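Local coordinates for protein NS6 protease (Murine norovirus 1, PDB 4ASH) that probably cleaves the norovirus polyprotein into its mature nonstructural proteins, acting as a trypsin-like cysteine protease, at residues A[28-33]-A[158-163]; A[74-79]-A[152-157]; A[89-94]-A[135-140]. The protein carries 1 engineered substitution. One frame throughout, in Å; residues are numbered along the deposited sequence.

Overall arrangement
All three contacts belong to a chymotrypsin-like fold of two beta barrels. Contact 1 is the buried one: strands 26-30 and 152-162, one from each barrel, meet through aliphatic side chains and share no hydrogen bond. Contact 2 uses the earlier half of strand 152-162 and is partly buried; here the chain that leads from one barrel to the other is held by backbone hydrogen bonds. Contact 3, farther from the centre and also partly buried, joins the end of strand 84-90 and the turn after it to the loop before strand 144-149, through an arginine-aspartate salt bridge. Contact 1 touches both others, Ile28 reaching Leu75 and Val155, and His159 and Ala162 meeting Thr136.

Contact 1: residues A[28-33]-A[158-163]; sequences ITAKHV and VHVAAT
Val158 and Ile28 form the tight end of this contact, where strands 28-30 and 158-162 run nearly parallel (6°) with their axes 6.5 Å apart. No hydrogen bond crosses between them, so side chains make the join. Val158 carries the largest share and splits its work between two methyls: CG1 meets Ile28 CD1 at 3.7 Å, the two side chains crossing obliquely, while CG2 lies 3.6 Å from the carbonyl Thr29 O. One step on, Ala30 points its CB toward the partner strand and touches Val160 CG1 at 3.8 Å. All of this except Val160 is buried.

Toward the other end the packing thins and becomes more exposed. His32 holds its CG between the backbone N and the carbonyl carbon (chi1 78°), and its ring reaches Val160 with CE1, which stands 3.5 Å from Val160 O. Val33 CG1 lies over one ring face, near the rim, and ND1 is hydrogen-bonded to Asp56, a pairing consistent with the His-acid part of a trypsin-like catalytic triad. The contact thus sits at the seam between the two barrels, its His32 end reaching the probable active site. Strand 57-62 flanks Ile28 and Thr29 within their own barrel; strand 168-172 flanks Val160 in the other, where Val160 and Ala161 form a classic beta bulge opposite Ile170.

Contact 2: residues A[74-79]-A[152-157]; sequences VLENGC and TWVVIG
Val74 and Val154 lie side by side and point the same way, with Val74 CB 3.9 Å from Val154 CG1. One residue on, Leu75 and Val155 turn to the other face of the sheet. Leu75 CG stands anti to the backbone N (chi1 170°), and its CD1 comes to 4.0 Å from Val155 CG1. Two nearly straight backbone bonds secure this short parallel pairing: Val155 N donates to Val74 O at 3.0 Å, and Glu76 N donates to Val155 O at 2.9 Å. Between them Leu75 CA adds a CH...O contact to the same Val155 O. A water accepts from Val74 N and donates to Trp153 O, continuing the link toward the start of the strand.

In the chymotrypsin-like fold this is where the chain passes from the N-terminal barrel to the C-terminal one, and the crossing segment is laid against strand 152-162 before strand 84-90 begins. Beyond Glu76 the pairing changes character. Asn77 is the centre of an inverse gamma turn, which brings Gly78 N within 3.1 Å of Ile156 O, approaching in the carbonyl plane on a lone pair, though the hydrogen bond is bent (144° at the hydrogen).

Ile156 gives up the most surface here. Its CG2 packs at 3.7 Å on Gly78 O, while CD1 extends to Cys79 SG at 3.6 Å; Met103 of strand 96-111 touches both residues. Glu76 OE1 lies by the CG2 methyls of Val154 and Ile156. Its carboxylate is gripped from strand 144-149, OE2 in a salt bridge with Lys149 and OE1 hydrogen-bonded to Tyr147 OH.

Contact 3: residues A[89-94]-A[135-140]; sequences VKRASG and GTIPGD
Val89 and Asp140 come within 6.4 Å, CA to CA, where strand 84-90 ends and leads into a type I turn from Arg91 to Gly94; the type II turn from Ile137 to Asp140 lies across from the end of the strand. In the chymotrypsin-like cysteine proteases a Gly-Asp pair like Gly139-Asp140 commonly precedes the nucleophile, so this turn probably borders the active site; Asp140 also touches His159.

Arg91, the one residue of its turn to reach across, does the holding. Its chain bends at chi2 (-79°), and the guanidinium beyond meets the Asp140 carboxylate in a side-on, two-nitrogen salt bridge, the planes only 3° apart. NE donates to Asp140 OD1 at 2.9 Å and NH2 to Asp140 OD2 at 2.8 Å, each oxygen using its syn lone pair. NH2 makes a second bond, to Gly135 O at 3.0 Å, so one nitrogen links the aspartate to the backbone at Gly135. Ile137 covers one face of the guanidinium, its CD1 3.5 Å from Arg91 NE and set toward the rim. On the strand side Val89 crosses Asp140 at about a right angle and rests CG1 3.5 Å from Asp140 OD1.

A water accepts from Arg91 NH1 and donates to Gly135 O. Asp140 OD2 has a further donor within its own loop: Ile137 N reaches it at 2.7 Å from above the carboxylate plane, 58° out of it.

Contact 1: residues A[28-33]-A[158-163]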
ATOM      1  N   ILE A  28       2.860   5.675   4.007  1.00 14.24           N
ATOM      2  CA  ILE A  28       2.783   4.226   4.143  1.00 11.90           C
ATOM      3  C   ILE A  28       3.581   3.526   3.038  1.00 15.19           C
ATOM      4  O   ILE A  28       3.720   4.051   1.928  1.00 15.06           O
ATOM      5  CB  ILE A  28       1.322   3.710   4.158  1.00 14.79           C
ATOM      6  CG1 ILE A  28       0.611   3.956   2.811  1.00 13.91           C
ATOM      7  CG2 ILE A  28       0.571   4.320   5.344  1.00 15.29           C
ATOM      8  CD1 ILE A  28      -0.831   3.361   2.768  1.00 14.07           C
ATOM      9  N   THR A  29       4.104   2.343   3.350  1.00 12.91           N
ATOM     10  CA  THR A  29       4.914   1.601   2.385  1.00 12.67           C
ATOM     11  C   THR A  29       4.919   0.118   2.773  1.00 15.25           C
ATOM     12  O   THR A  29       4.340  -0.276   3.784  1.00 15.82           O
ATOM     13  CB  THR A  29       6.371   2.152   2.327  1.00 16.49           C
ATOM     14  OG1 THR A  29       7.106   1.512   1.266  1.00 14.29           O
ATOM     15  CG2 THR A  29       7.093   1.907   3.635  1.00 18.44           C
ATOM     16  N   ALA A  30       5.586  -0.694   1.964  1.00 14.96           N
ATOM     17  CA  ALA A  30       5.814  -2.091   2.276  1.00 15.21           C
ATOM     18  C   ALA A  30       7.061  -2.189   3.146  1.00 16.21           C
ATOM     19  O   ALA A  30       8.115  -1.673   2.788  1.00 18.17           O
ATOM     20  CB  ALA A  30       6.003  -2.885   0.989  1.00 16.73           C
ATOM     21  N   LYS A  31       6.949  -2.847   4.290  1.00 16.18           N
ATOM     22  CA  LYS A  31       8.095  -3.017   5.172  1.00 16.75           C
ATOM     23  C   LYS A  31       9.347  -3.517   4.443  1.00 21.24           C
ATOM     24  O   LYS A  31      10.458  -3.009   4.661  1.00 21.99           O
ATOM     25  CB  LYS A  31       7.746  -3.948   6.343  1.00 20.39           C
ATOM     26  CG  LYS A  31       8.853  -4.015   7.383  1.00 25.61           C
ATOM     27  CD  LYS A  31       8.493  -4.923   8.541  1.00 33.16           C
ATOM     28  CE  LYS A  31       9.589  -4.902   9.596  1.00 43.69           C
ATOM     29  NZ  LYS A  31       9.118  -5.468  10.893  1.00 49.49           N
ATOM     30  N   HIS A  32       9.168  -4.486   3.549  1.00 18.82           N
ATOM     31  CA  HIS A  32      10.315  -5.126   2.912  1.00 19.53           C
ATOM     32  C   HIS A  32      11.082  -4.250   1.922  1.00 20.46           C
ATOM     33  O   HIS A  32      12.177  -4.632   1.509  1.00 23.24           O
ATOM     34  CB  HIS A  32       9.944  -6.473   2.276  1.00 18.59           C
ATOM     35  CG  HIS A  32       9.234  -6.366   0.966  1.00 18.52           C
ATOM     36  ND1 HIS A  32       7.860  -6.296   0.857  1.00 16.93           N
ATOM     37  CD2 HIS A  32       9.708  -6.361  -0.305  1.00 16.17           C
ATOM     38  CE1 HIS A  32       7.521  -6.235  -0.417  1.00 15.33           C
ATOM     39  NE2 HIS A  32       8.626  -6.280  -1.147  1.00 18.89           N
ATOM     40  N   VAL A  33      10.533  -3.093   1.546  1.00 17.96           N
ATOM     41  CA  VAL A  33      11.251  -2.210   0.626  1.00 16.31           C
ATOM     42  C   VAL A  33      11.887  -1.029   1.349  1.00 21.03           C
ATOM     43  O   VAL A  33      12.744  -0.344   0.795  1.00 19.11           O
ATOM     44  CB  VAL A  33      10.368  -1.671  -0.535  1.00 16.91           C
ATOM     45  CG1 VAL A  33       9.667  -2.803  -1.279  1.00 17.02           C
ATOM     46  CG2 VAL A  33       9.369  -0.627  -0.036  1.00 15.55           C
ATOM     47  N   VAL A 158      -1.071  -1.501   0.659  1.00 15.48           N
ATOM     48  CA  VAL A 158       0.029  -1.307  -0.273  1.00 14.74           C
ATOM     49  C   VAL A 158       0.422  -2.614  -0.957  1.00 14.25           C
ATOM     50  O   VAL A 158       0.332  -3.698  -0.374  1.00 17.23           O
ATOM     51  CB  VAL A 158       1.271  -0.684   0.414  1.00 15.14           C
ATOM     52  CG1 VAL A 158       0.950   0.719   0.960  1.00 16.14           C
ATOM     53  CG2 VAL A 158       1.812  -1.561   1.516  1.00 16.73           C
ATOM     54  N   HIS A 159       0.891  -2.505  -2.197  1.00 12.31           N
ATOM     55  CA  HIS A 159       1.268  -3.704  -2.937  1.00 14.02           C
ATOM     56  C   HIS A 159       2.476  -4.388  -2.305  1.00 14.81           C
ATOM     57  O   HIS A 159       3.472  -3.737  -1.981  1.00 15.44           O
ATOM     58  CB  HIS A 159       1.626  -3.328  -4.365  1.00 15.72           C
ATOM     59  CG  HIS A 159       1.905  -4.530  -5.215  1.00 14.79           C
ATOM     60  ND1 HIS A 159       0.953  -5.481  -5.439  1.00 16.06           N
ATOM     61  CD2 HIS A 159       3.042  -4.952  -5.823  1.00 16.37           C
ATOM     62  CE1 HIS A 159       1.466  -6.440  -6.207  1.00 15.83           C
ATOM     63  NE2 HIS A 159       2.731  -6.153  -6.432  1.00 15.51           N
ATOM     64  N   VAL A 160       2.419  -5.709  -2.141  1.00 14.21           N
ATOM     65  CA  VAL A 160       3.612  -6.393  -1.636  1.00 12.83           C
ATOM     66  C   VAL A 160       4.076  -7.614  -2.436  1.00 16.17           C
ATOM     67  O   VAL A 160       5.269  -7.896  -2.477  1.00 17.11           O
ATOM     68  CB  VAL A 160       3.490  -6.767  -0.149  1.00 15.41           C
ATOM     69  CG1 VAL A 160       3.251  -5.507   0.671  1.00 16.55           C
ATOM     70  CG2 VAL A 160       2.361  -7.803   0.064  1.00 15.98           C
ATOM     71  N   ALA A 161       3.142  -8.336  -3.040  1.00 16.11           N
ATOM     72  CA  ALA A 161       3.489  -9.609  -3.701  1.00 15.51           C
ATOM     73  C   ALA A 161       2.578  -9.979  -4.854  1.00 16.04           C
ATOM     74  O   ALA A 161       1.469  -9.457  -4.992  1.00 15.13           O
ATOM     75  CB  ALA A 161       3.526 -10.741  -2.678  1.00 18.95           C
ATOM     76  N   ALA A 162       3.069 -10.882  -5.705  1.00 16.92           N
ATOM     77  CA  ALA A 162       2.291 -11.385  -6.828  1.00 18.08           C
ATOM     78  C   ALA A 162       2.804 -12.763  -7.222  1.00 21.29           C
ATOM     79  O   ALA A 162       3.892 -13.174  -6.815  1.00 19.56           O
ATOM     80  CB  ALA A 162       2.383 -10.425  -8.013  1.00 18.64           C
ATOM     81  N   THR A 163       2.008 -13.477  -8.009  1.00 24.17           N
ATOM     82  CA  THR A 163       2.490 -14.682  -8.664  1.00 28.15           C
ATOM     83  C   THR A 163       3.220 -14.275  -9.938  1.00 31.23           C
ATOM     84  O   THR A 163       2.905 -13.245 -10.525  1.00 31.18           O
ATOM     85  CB  THR A 163       1.321 -15.639  -8.966  1.00 30.43           C
ATOM     86  OG1 THR A 163       0.330 -14.967  -9.754  1.00 28.95           O
ATOM     87  CG2 THR A 163       0.677 -16.079  -7.675  1.00 31.72           C
TER

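Contact 2: residues A[74-79]-A[152-157]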
ATOM      1  N   VAL A  74      -8.688   8.890   3.774  1.00 19.38           N
ATOM      2  CA  VAL A  74      -9.027   7.787   4.651  1.00 20.49           C
ATOM      3  C   VAL A  74      -8.124   6.588   4.366  1.00 18.46           C
ATOM      4  O   VAL A  74      -7.949   6.200   3.214  1.00 19.74           O
ATOM      5  CB  VAL A  74     -10.480   7.360   4.416  1.00 18.44           C
ATOM      6  CG1 VAL A  74     -10.786   6.063   5.131  1.00 20.05           C
ATOM      7  CG2 VAL A  74     -11.429   8.456   4.882  1.00 23.98           C
ATOM      8  N   LEU A  75      -7.544   6.025   5.421  1.00 20.89           N
ATOM      9  CA  LEU A  75      -6.864   4.734   5.325  1.00 20.85           C
ATOM     10  C   LEU A  75      -7.747   3.671   5.976  1.00 22.47           C
ATOM     11  O   LEU A  75      -8.049   3.750   7.172  1.00 22.15           O
ATOM     12  CB  LEU A  75      -5.505   4.792   6.028  1.00 24.80           C
ATOM     13  CG  LEU A  75      -4.749   3.476   6.229  1.00 24.56           C
ATOM     14  CD1 LEU A  75      -4.403   2.841   4.892  1.00 23.62           C
ATOM     15  CD2 LEU A  75      -3.496   3.709   7.057  1.00 26.69           C
ATOM     16  N   GLU A  76      -8.172   2.697   5.175  1.00 19.80           N
ATOM     17  CA  GLU A  76      -8.953   1.563   5.668  1.00 19.62           C
ATOM     18  C   GLU A  76      -8.091   0.323   5.834  1.00 21.02           C
ATOM     19  O   GLU A  76      -7.035   0.212   5.230  1.00 21.89           O
ATOM     20  CB  GLU A  76     -10.112   1.274   4.713  1.00 20.20           C
ATOM     21  CG  GLU A  76     -11.295   2.222   4.926  1.00 29.78           C
ATOM     22  CD  GLU A  76     -12.494   1.883   4.055  1.00 49.48           C
ATOM     23  OE1 GLU A  76     -12.386   0.974   3.201  1.00 50.71           O
ATOM     24  OE2 GLU A  76     -13.549   2.531   4.226  1.00 54.83           O
ATOM     25  N   ASN A  77      -8.539  -0.606   6.668  1.00 17.63           N
ATOM     26  CA  ASN A  77      -7.890  -1.895   6.800  1.00 19.47           C
ATOM     27  C   ASN A  77      -8.476  -2.843   5.762  1.00 19.00           C
ATOM     28  O   ASN A  77      -9.358  -3.666   6.074  1.00 22.17           O
ATOM     29  CB  ASN A  77      -8.145  -2.463   8.207  1.00 19.70           C
ATOM     30  CG  ASN A  77      -7.354  -3.726   8.469  1.00 25.67           C
ATOM     31  OD1 ASN A  77      -6.233  -3.883   7.988  1.00 25.03           O
ATOM     32  ND2 ASN A  77      -7.929  -4.631   9.249  1.00 30.13           N
ATOM     33  N   GLY A  78      -7.999  -2.740   4.523  1.00 20.33           N
ATOM     34  CA  GLY A  78      -8.599  -3.491   3.444  1.00 19.30           C
ATOM     35  C   GLY A  78      -9.995  -2.988   3.123  1.00 24.42           C
ATOM     36  O   GLY A  78     -10.388  -1.895   3.532  1.00 24.53           O
ATOM     37  N   CYS A  79     -10.751  -3.788   2.380  1.00 22.41           N
ATOM     38  CA  CYS A  79     -12.107  -3.405   2.012  1.00 21.49           C
ATOM     39  C   CYS A  79     -12.980  -4.639   1.884  1.00 24.34           C
ATOM     40  O   CYS A  79     -12.507  -5.754   2.067  1.00 24.05           O
ATOM     41  CB  CYS A  79     -12.106  -2.645   0.688  1.00 24.07           C
ATOM     42  SG  CYS A  79     -11.533  -3.636  -0.716  1.00 26.30           S
ATOM     43  N   THR A 152     -15.908   9.248  -2.595  1.00 63.86           N
ATOM     44  CA  THR A 152     -14.570   9.669  -2.187  1.00 56.67           C
ATOM     45  C   THR A 152     -13.551   8.543  -2.374  1.00 43.41           C
ATOM     46  O   THR A 152     -13.900   7.364  -2.302  1.00 43.57           O
ATOM     47  CB  THR A 152     -14.555  10.131  -0.716  1.00 61.74           C
ATOM     48  OG1 THR A 152     -13.283  10.715  -0.403  1.00 62.14           O
ATOM     49  CG2 THR A 152     -14.830   8.961   0.215  1.00 62.76           C
ATOM     50  N   TRP A 153     -12.295   8.910  -2.609  1.00 41.59           N
ATOM     51  CA  TRP A 153     -11.227   7.922  -2.776  1.00 36.66           C
ATOM     52  C   TRP A 153     -10.527   7.583  -1.461  1.00 31.32           C
ATOM     53  O   TRP A 153     -10.129   8.472  -0.707  1.00 33.91           O
ATOM     54  CB  TRP A 153     -10.219   8.392  -3.825  1.00 41.75           C
ATOM     55  CG  TRP A 153     -10.787   8.384  -5.207  1.00 50.56           C
ATOM     56  CD1 TRP A 153     -11.501   9.380  -5.805  1.00 57.41           C
ATOM     57  CD2 TRP A 153     -10.703   7.318  -6.162  1.00 48.67           C
ATOM     58  NE1 TRP A 153     -11.862   9.004  -7.078  1.00 57.77           N
ATOM     59  CE2 TRP A 153     -11.385   7.745  -7.321  1.00 53.70           C
ATOM     60  CE3 TRP A 153     -10.116   6.050  -6.152  1.00 41.62           C
ATOM     61  CZ2 TRP A 153     -11.495   6.943  -8.457  1.00 50.57           C
ATOM     62  CZ3 TRP A 153     -10.226   5.256  -7.281  1.00 38.69           C
ATOM     63  CH2 TRP A 153     -10.911   5.706  -8.418  1.00 45.71           C
ATOM     64  N   VAL A 154     -10.397   6.290  -1.182  1.00 22.96           N
ATOM     65  CA  VAL A 154      -9.806   5.839   0.069  1.00 23.11           C
ATOM     66  C   VAL A 154      -8.694   4.856  -0.255  1.00 22.46           C
ATOM     67  O   VAL A 154      -8.702   4.238  -1.316  1.00 24.66           O
ATOM     68  CB  VAL A 154     -10.846   5.188   1.008  1.00 29.54           C
ATOM     69  CG1 VAL A 154     -12.063   6.083   1.139  1.00 26.21           C
ATOM     70  CG2 VAL A 154     -11.249   3.850   0.492  1.00 27.88           C
ATOM     71  N   VAL A 155      -7.699   4.767   0.619  1.00 21.58           N
ATOM     72  CA  VAL A 155      -6.596   3.841   0.384  1.00 18.90           C
ATOM     73  C   VAL A 155      -6.765   2.650   1.324  1.00 20.36           C
ATOM     74  O   VAL A 155      -7.163   2.808   2.482  1.00 21.70           O
ATOM     75  CB  VAL A 155      -5.202   4.531   0.469  1.00 25.07           C
ATOM     76  CG1 VAL A 155      -5.002   5.275   1.777  1.00 24.15           C
ATOM     77  CG2 VAL A 155      -4.080   3.536   0.240  1.00 21.67           C
ATOM     78  N   ILE A 156      -6.513   1.451   0.806  1.00 17.51           N
ATOM     79  CA  ILE A 156      -6.800   0.244   1.580  1.00 16.49           C
ATOM     80  C   ILE A 156      -5.593  -0.608   1.940  1.00 16.02           C
ATOM     81  O   ILE A 156      -5.694  -1.539   2.753  1.00 15.51           O
ATOM     82  CB  ILE A 156      -7.850  -0.636   0.886  1.00 19.85           C
ATOM     83  CG1 ILE A 156      -7.305  -1.194  -0.431  1.00 18.88           C
ATOM     84  CG2 ILE A 156      -9.136   0.146   0.685  1.00 22.64           C
ATOM     85  CD1 ILE A 156      -8.210  -2.265  -1.045  1.00 21.07           C
ATOM     86  N   GLY A 157      -4.447  -0.302   1.348  1.00 15.61           N
ATOM     87  CA  GLY A 157      -3.263  -1.098   1.591  1.00 15.87           C
ATOM     88  C   GLY A 157      -2.182  -0.774   0.581  1.00 15.30           C
ATOM     89  O   GLY A 157      -2.354   0.115  -0.257  1.00 15.07           O
TER
HETATM   90  O   HOH W   1     -10.580   9.699   1.640  1.00 27.05           O

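Contact 3: residues A[89-94]-A[135-140]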
ATOM      1  N   VAL A  89       0.230   1.961  -9.704  1.00 15.48           N
ATOM      2  CA  VAL A  89       1.628   1.606  -9.938  1.00 12.49           C
ATOM      3  C   VAL A  89       2.368   2.733 -10.635  1.00 16.50           C
ATOM      4  O   VAL A  89       1.967   3.168 -11.713  1.00 19.42           O
ATOM      5  CB  VAL A  89       1.753   0.360 -10.816  1.00 16.73           C
ATOM      6  CG1 VAL A  89       3.206   0.113 -11.176  1.00 22.07           C
ATOM      7  CG2 VAL A  89       1.179  -0.850 -10.100  1.00 20.09           C
ATOM      8  N   LYS A  90       3.444   3.201 -10.022  1.00 15.09           N
ATOM      9  CA  LYS A  90       4.406   4.023 -10.770  1.00 14.35           C
ATOM     10  C   LYS A  90       5.596   3.174 -11.126  1.00 17.79           C
ATOM     11  O   LYS A  90       6.001   2.318 -10.346  1.00 19.04           O
ATOM     12  CB  LYS A  90       4.901   5.196  -9.933  1.00 19.58           C
ATOM     13  CG  LYS A  90       4.006   6.408  -9.964  1.00 25.76           C
ATOM     14  CD  LYS A  90       4.777   7.624  -9.453  1.00 22.32           C
ATOM     15  CE  LYS A  90       3.922   8.868  -9.491  1.00 23.57           C
ATOM     16  NZ  LYS A  90       4.632  10.005  -8.832  1.00 20.67           N
ATOM     17  N   ARG A  91       6.177   3.436 -12.299  1.00 16.65           N
ATOM     18  CA  ARG A  91       7.438   2.824 -12.684  1.00 15.81           C
ATOM     19  C   ARG A  91       8.526   3.884 -12.569  1.00 17.32           C
ATOM     20  O   ARG A  91       8.221   5.071 -12.499  1.00 17.40           O
ATOM     21  CB  ARG A  91       7.340   2.279 -14.103  1.00 14.69           C
ATOM     22  CG  ARG A  91       6.319   1.133 -14.260  1.00 16.99           C
ATOM     23  CD  ARG A  91       6.878  -0.198 -13.768  1.00 18.65           C
ATOM     24  NE  ARG A  91       5.853  -1.129 -13.265  1.00 17.26           N
ATOM     25  CZ  ARG A  91       5.056  -1.884 -14.017  1.00 20.41           C
ATOM     26  NH1 ARG A  91       5.114  -1.827 -15.342  1.00 22.21           N
ATOM     27  NH2 ARG A  91       4.172  -2.697 -13.433  1.00 21.82           N
ATOM     28  N   ALA A  92       9.775   3.439 -12.511  1.00 18.04           N
ATOM     29  CA  ALA A  92      10.913   4.321 -12.305  1.00 17.15           C
ATOM     30  C   ALA A  92      10.919   5.469 -13.315  1.00 17.89           C
ATOM     31  O   ALA A  92      11.342   6.581 -12.997  1.00 18.95           O
ATOM     32  CB  ALA A  92      12.202   3.524 -12.396  1.00 22.05           C
ATOM     33  N   SER A  93      10.425   5.203 -14.517  1.00 19.12           N
ATOM     34  CA  SER A  93      10.356   6.215 -15.571  1.00 20.43           C
ATOM     35  C   SER A  93       9.387   7.346 -15.247  1.00 16.97           C
ATOM     36  O   SER A  93       9.411   8.386 -15.911  1.00 19.17           O
ATOM     37  CB  SER A  93       9.905   5.575 -16.878  1.00 20.85           C
ATOM     38  OG  SER A  93       8.541   5.195 -16.772  1.00 19.54           O
ATOM     39  N   GLY A  94       8.528   7.139 -14.240  1.00 16.46           N
ATOM     40  CA  GLY A  94       7.472   8.080 -13.923  1.00 16.69           C
ATOM     41  C   GLY A  94       6.150   7.698 -14.568  1.00 17.67           C
ATOM     42  O   GLY A  94       5.123   8.351 -14.327  1.00 17.97           O
ATOM     43  N   GLY A 135       0.894  -6.584 -15.719  1.00 28.52           N
ATOM     44  CA  GLY A 135       0.499  -6.533 -14.328  1.00 23.33           C
ATOM     45  C   GLY A 135       1.580  -5.882 -13.498  1.00 24.92           C
ATOM     46  O   GLY A 135       2.267  -4.973 -13.970  1.00 22.16           O
ATOM     47  N   THR A 136       1.721  -6.327 -12.256  1.00 22.14           N
ATOM     48  CA  THR A 136       2.764  -5.812 -11.380  1.00 18.66           C
ATOM     49  C   THR A 136       4.057  -6.570 -11.634  1.00 22.18           C
ATOM     50  O   THR A 136       4.044  -7.722 -12.111  1.00 24.00           O
ATOM     51  CB  THR A 136       2.385  -5.906  -9.888  1.00 18.32           C
ATOM     52  OG1 THR A 136       2.106  -7.271  -9.547  1.00 20.49           O
ATOM     53  CG2 THR A 136       1.157  -5.051  -9.594  1.00 17.82           C
ATOM     54  N   ILE A 137       5.171  -5.905 -11.350  1.00 21.72           N
ATOM     55  CA  ILE A 137       6.490  -6.479 -11.548  1.00 19.75           C
ATOM     56  C   ILE A 137       7.380  -6.234 -10.340  1.00 19.74           C
ATOM     57  O   ILE A 137       7.072  -5.393  -9.500  1.00 18.86           O
ATOM     58  CB  ILE A 137       7.173  -5.868 -12.783  1.00 21.19           C
ATOM     59  CG1 ILE A 137       7.396  -4.366 -12.574  1.00 19.32           C
ATOM     60  CG2 ILE A 137       6.351  -6.134 -14.032  1.00 23.85           C
ATOM     61  CD1 ILE A 137       8.166  -3.699 -13.714  1.00 22.66           C
ATOM     62  N   PRO A 138       8.505  -6.963 -10.248  1.00 21.74           N
ATOM     63  CA  PRO A 138       9.467  -6.639  -9.191  1.00 17.79           C
ATOM     64  C   PRO A 138       9.832  -5.168  -9.248  1.00 17.24           C
ATOM     65  O   PRO A 138      10.226  -4.650 -10.307  1.00 20.98           O
ATOM     66  CB  PRO A 138      10.677  -7.494  -9.555  1.00 24.76           C
ATOM     67  CG  PRO A 138      10.079  -8.679 -10.214  1.00 24.43           C
ATOM     68  CD  PRO A 138       8.922  -8.148 -11.020  1.00 24.00           C
ATOM     69  N   GLY A 139       9.691  -4.496  -8.114  1.00 17.03           N
ATOM     70  CA  GLY A 139       9.974  -3.080  -8.017  1.00 17.71           C
ATOM     71  C   GLY A 139       8.725  -2.284  -7.682  1.00 16.78           C
ATOM     72  O   GLY A 139       8.838  -1.136  -7.258  1.00 16.93           O
ATOM     73  N   ASP A 140       7.551  -2.894  -7.872  1.00 16.55           N
ATOM     74  CA  ASP A 140       6.271  -2.205  -7.682  1.00 16.11           C
ATOM     75  C   ASP A 140       5.804  -2.169  -6.231  1.00 17.98           C
ATOM     76  O   ASP A 140       4.877  -1.418  -5.916  1.00 14.77           O
ATOM     77  CB  ASP A 140       5.144  -2.840  -8.502  1.00 16.32           C
ATOM     78  CG  ASP A 140       5.282  -2.631 -10.000  1.00 16.08           C
ATOM     79  OD1 ASP A 140       6.091  -1.786 -10.457  1.00 18.91           O
ATOM     80  OD2 ASP A 140       4.535  -3.315 -10.719  1.00 19.30           O
TER
HETATM   81  O   HOH W   2       7.797   0.343 -10.133  1.00 17.81           O
HETATM   82  O   HOH W   3       3.231  -3.788 -16.359  1.00 35.25           O